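Local coordinates for protein arylesterase (PDB 3DCI) that probably hydrolyses ester bonds as an arylesterase of the SGNH hydrolase family, and binds zinc, at residues A221-A224 against P225-I229; R170-E173 against Q174-L178. All coordinates share one frame; numbering follows the deposited sequence.

Contact 1: residues A221-A224 against P225-I229; sequences ALAA and PVRDI. With ZN (zinc ion), chain D.
R227 reaches back along the helix over A223, one turn earlier. Its CB lies 3.6 Å from A223 O, and CG comes to 3.3 Å from the same oxygen. CG stands anti to the carbonyl carbon (chi1 -67°), and from there to NE the chain runs extended, which carries the guanidinium back along the preceding turn. At the tip, A223 O lies over one face of the flat group, while NH1 and NH2 both pass A223 CB at 4.1 Å. NH2 also makes a weak hydrogen bond to E58 O on helix 51-59. A small methyl at A223 suits this place, leaving the long chain room to lie close to the backbone.

The ring of P225 takes the place of an amide hydrogen, so the helix kinks here: CD sits 3.2 Å from A221 O, where a bond would otherwise form. The ring rests as a knob among A221, L222, A223 and A224. Regular bonding resumes at once, V226 N to L222 O (3.0 Å), R227 N to A223 O and D228 N to A224 O. The apolar L222 and V226 turn to L151 of the sheet. On the exposed side D228 sends OD2 to the zinc ion at 2.1 Å, with H192 NE2 as a second ligand. This is a proline-kinked, amphipathic C-terminal helix packed on a parallel sheet, its last turn supplying one zinc ligand.

Contact 2: residues R170-E173 against Q174-L178; sequences RDIE and QSMRL
D171 caps the first turn of helix 172-175: its OD2 accepts from Q174 N at 2.9 Å, using the lone pair that faces away from the other carboxylate oxygen. With CG anti to its own N (chi1 -180°), the carboxylate swings over the helix start, where an aspartate, short and anionic, suits amide groups that lack a carbonyl partner. The same oxygen takes a weak bond from a water that also accepts from Q174 NE2, and the D171 carboxylate and Q174 amide are turned 54° against each other. The D171 side chain thus forms the N-cap, and D171 O takes the helix's first backbone bond, from S175 N.

I172 follows, and its carbonyl oxygen takes two donors, M176 N at 3.1 Å and S175 OG at an unusually short 2.5 Å. The serine hydroxyl, short enough to fold back onto the preceding turn, also meets C158 N. Beside them the side chains of I172 and M176, a selenomethionine, run alongside each other. E173 O takes a weak bond from M176 N, and R177 CG lies 3.5 Å from it. R177 NH1 donates to Q174 OE1 at 2.9 Å, in the amide plane, and forms a salt bridge with E123 of helix 122-138.

Contact 2 comes first along the chain, running from the loop before the short helix 172-175 to L178, where helix 178-189 begins; contact 1 follows near the C-terminal end of helix 212-229. Their centres are 25 Å apart and their nearest atoms about 13 Å, so they do not touch. Between them in sequence lies strand 192-195, an outermost strand of the five-stranded parallel sheet within this chain, which carries the zinc ligand H192. Contact 1 packs on that sheet and on helix 51-59, whereas contact 2 lies at the surface, tied to loops and to helix 122-138. The zinc site therefore belongs to contact 1, and contact 2 caps a short surface helix away from it.

Contact 1: residues A221-A224 against P225-I229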
loop_
_atom_site.group_PDB
_atom_site.type_symbol
_atom_site.label_atom_id
_atom_site.label_comp_id
_atom_site.label_asym_id
_atom_site.label_seq_id
_atom_site.Cartn_x
_atom_site.Cartn_y
_atom_site.Cartn_z
ATOM N N ALA A 221 -30.609 -22.131 8.325
ATOM C CA ALA A 221 -31.512 -20.976 8.445
ATOM C C ALA A 221 -31.429 -20.047 7.223
ATOM O O ALA A 221 -32.427 -19.440 6.828
ATOM C CB ALA A 221 -31.196 -20.179 9.732
ATOM N N LEU A 222 -30.252 -19.948 6.621
ATOM C CA LEU A 222 -30.076 -19.098 5.421
ATOM C C LEU A 222 -30.719 -19.643 4.144
ATOM O O LEU A 222 -30.949 -18.889 3.205
ATOM C CB LEU A 222 -28.587 -18.811 5.156
ATOM C CG LEU A 222 -27.923 -17.845 6.149
ATOM C CD1 LEU A 222 -26.442 -17.709 5.850
ATOM C CD2 LEU A 222 -28.588 -16.464 6.095
ATOM N N ALA A 223 -31.034 -20.930 4.119
ATOM C CA ALA A 223 -31.612 -21.553 2.945
ATOM C C ALA A 223 -32.923 -20.856 2.576
ATOM O O ALA A 223 -33.156 -20.581 1.387
ATOM C CB ALA A 223 -31.810 -23.049 3.169
ATOM N N ALA A 224 -33.733 -20.496 3.583
ATOM C CA ALA A 224 -35.040 -19.863 3.329
ATOM C C ALA A 224 -34.953 -18.506 2.656
ATOM O O ALA A 224 -35.528 -18.321 1.578
ATOM C CB ALA A 224 -35.892 -19.790 4.609
ATOM N N PRO A 225 -34.242 -17.538 3.274
ATOM C CA PRO A 225 -34.086 -16.284 2.576
ATOM C C PRO A 225 -33.393 -16.460 1.221
ATOM O O PRO A 225 -33.771 -15.799 0.265
ATOM C CB PRO A 225 -33.245 -15.437 3.540
ATOM C CG PRO A 225 -32.616 -16.407 4.467
ATOM C CD PRO A 225 -33.582 -17.518 4.591
ATOM N N VAL A 226 -32.408 -17.351 1.135
ATOM C CA VAL A 226 -31.650 -17.527 -0.115
ATOM C C VAL A 226 -32.590 -18.017 -1.235
ATOM O O VAL A 226 -32.506 -17.527 -2.359
ATOM C CB VAL A 226 -30.389 -18.375 0.076
ATOM C CG1 VAL A 226 -29.757 -18.702 -1.257
ATOM C CG2 VAL A 226 -29.361 -17.616 0.962
ATOM N N ARG A 227 -33.539 -18.901 -0.912
ATOM C CA ARG A 227 -34.644 -19.224 -1.844
ATOM C C ARG A 227 -35.564 -18.042 -2.209
ATOM O O ARG A 227 -35.929 -17.886 -3.380
ATOM C CB ARG A 227 -35.502 -20.373 -1.294
ATOM C CG ARG A 227 -34.796 -21.713 -1.233
ATOM C CD ARG A 227 -35.754 -22.934 -1.251
ATOM N NE ARG A 227 -35.061 -24.104 -0.698
ATOM C CZ ARG A 227 -34.975 -24.395 0.604
ATOM N NH1 ARG A 227 -35.553 -23.628 1.529
ATOM N NH2 ARG A 227 -34.306 -25.470 0.988
ATOM N N ASP A 228 -35.988 -17.229 -1.233
ATOM C CA ASP A 228 -36.817 -16.041 -1.542
ATOM C C ASP A 228 -36.047 -15.130 -2.500
ATOM O O ASP A 228 -36.648 -14.545 -3.398
ATOM C CB ASP A 228 -37.263 -15.230 -0.275
ATOM C CG ASP A 228 -37.762 -13.745 -0.606
ATOM O OD1 ASP A 228 -38.955 -13.462 -0.609
ATOM O OD2 ASP A 228 -36.939 -12.842 -0.850
ATOM N N ILE A 229 -34.740 -15.005 -2.291
ATOM C CA ILE A 229 -33.929 -14.055 -3.059
ATOM C C ILE A 229 -33.663 -14.568 -4.481
ATOM O O ILE A 229 -33.863 -13.825 -5.445
ATOM C CB ILE A 229 -32.586 -13.745 -2.349
ATOM C CG1 ILE A 229 -32.846 -13.047 -1.014
ATOM C CG2 ILE A 229 -31.644 -12.902 -3.263
ATOM C CD1 ILE A 229 -31.599 -13.010 -0.051
HETATM ZN ZN ZN D . -37.296 -11.011 0.118
#

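Contact 2: residues R170-E173 against Q174-L178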
loop_
_atom_site.group_PDB
_atom_site.type_symbol
_atom_site.label_atom_id
_atom_site.label_comp_id
_atom_site.label_asym_id
_atom_site.label_seq_id
_atom_site.Cartn_x
_atom_site.Cartn_y
_atom_site.Cartn_z
ATOM N N ARG A 170 -13.538 -7.265 22.679
ATOM C CA ARG A 170 -14.808 -6.868 22.070
ATOM C C ARG A 170 -15.868 -6.610 23.143
ATOM O O ARG A 170 -15.866 -7.222 24.197
ATOM C CB ARG A 170 -15.314 -7.906 21.075
ATOM C CG ARG A 170 -14.356 -8.190 19.895
ATOM C CD ARG A 170 -14.908 -9.327 19.068
ATOM N NE ARG A 170 -14.076 -9.772 17.936
ATOM C CZ ARG A 170 -13.039 -10.605 18.024
ATOM N NH1 ARG A 170 -12.590 -11.032 19.195
ATOM N NH2 ARG A 170 -12.403 -10.966 16.925
ATOM N N ASP A 171 -16.778 -5.698 22.830
ATOM C CA ASP A 171 -17.815 -5.270 23.732
ATOM C C ASP A 171 -19.130 -5.926 23.319
ATOM O O ASP A 171 -19.524 -5.847 22.163
ATOM C CB ASP A 171 -17.915 -3.753 23.638
ATOM C CG ASP A 171 -18.975 -3.172 24.551
ATOM O OD1 ASP A 171 -18.621 -2.632 25.617
ATOM O OD2 ASP A 171 -20.160 -3.249 24.194
ATOM N N ILE A 172 -19.811 -6.564 24.271
ATOM C CA ILE A 172 -21.060 -7.275 23.994
ATOM C C ILE A 172 -22.128 -6.331 23.449
ATOM O O ILE A 172 -22.756 -6.607 22.431
ATOM C CB ILE A 172 -21.609 -7.971 25.260
ATOM C CG1 ILE A 172 -20.709 -9.144 25.644
ATOM C CG2 ILE A 172 -23.047 -8.485 25.028
ATOM C CD1 ILE A 172 -21.143 -9.862 26.938
ATOM N N GLU A 173 -22.295 -5.201 24.129
ATOM C CA GLU A 173 -23.356 -4.272 23.764
ATOM C C GLU A 173 -23.150 -3.707 22.358
ATOM O O GLU A 173 -24.127 -3.507 21.631
ATOM C CB GLU A 173 -23.541 -3.177 24.820
ATOM C CG GLU A 173 -24.322 -3.669 26.061
ATOM C CD GLU A 173 -24.789 -2.545 26.982
ATOM O OE1 GLU A 173 -24.820 -1.374 26.545
ATOM O OE2 GLU A 173 -25.139 -2.829 28.154
ATOM N N GLN A 174 -21.901 -3.495 21.949
ATOM C CA GLN A 174 -21.638 -3.053 20.577
ATOM C C GLN A 174 -21.966 -4.134 19.540
ATOM O O GLN A 174 -22.520 -3.817 18.507
ATOM C CB GLN A 174 -20.195 -2.591 20.399
ATOM C CG GLN A 174 -19.881 -1.317 21.195
ATOM C CD GLN A 174 -20.732 -0.134 20.767
ATOM O OE1 GLN A 174 -20.931 0.097 19.575
ATOM N NE2 GLN A 174 -21.235 0.619 21.733
ATOM N N SER A 175 -21.603 -5.390 19.814
ATOM C CA SER A 175 -21.920 -6.497 18.918
ATOM C C SER A 175 -23.433 -6.648 18.714
ATOM O O SER A 175 -23.878 -7.074 17.648
ATOM C CB SER A 175 -21.344 -7.803 19.456
ATOM O OG SER A 175 -21.995 -8.198 20.654
HETATM N N MSE A 176 -24.205 -6.293 19.752
HETATM C CA MSE A 176 -25.663 -6.397 19.727
HETATM C C MSE A 176 -26.301 -5.294 18.882
HETATM O O MSE A 176 -27.487 -5.366 18.537
HETATM C CB MSE A 176 -26.220 -6.335 21.153
HETATM C CG MSE A 176 -25.952 -7.571 22.014
HETATM SE SE MSE A 176 -26.680 -7.293 23.792
HETATM C CE MSE A 176 -26.359 -9.051 24.592
ATOM N N ARG A 177 -25.526 -4.267 18.553
ATOM C CA ARG A 177 -25.992 -3.191 17.690
ATOM C C ARG A 177 -25.910 -3.552 16.201
ATOM O O ARG A 177 -26.473 -2.854 15.359
ATOM C CB ARG A 177 -25.185 -1.903 17.925
ATOM C CG ARG A 177 -25.359 -1.214 19.290
ATOM C CD ARG A 177 -24.397 -0.001 19.375
ATOM N NE ARG A 177 -24.782 1.085 18.455
ATOM C CZ ARG A 177 -23.974 2.055 17.997
ATOM N NH1 ARG A 177 -22.682 2.119 18.344
ATOM N NH2 ARG A 177 -24.461 2.990 17.173
ATOM N N LEU A 178 -25.184 -4.614 15.864
ATOM C CA LEU A 178 -24.963 -4.941 14.463
ATOM C C LEU A 178 -26.263 -5.332 13.756
ATOM O O LEU A 178 -26.505 -4.887 12.631
ATOM C CB LEU A 178 -23.897 -6.036 14.300
ATOM C CG LEU A 178 -22.471 -5.657 14.710
ATOM C CD1 LEU A 178 -21.507 -6.858 14.596
ATOM C CD2 LEU A 178 -21.943 -4.492 13.880
HETATM O O HOH W 1 -20.750 -0.198 24.592
#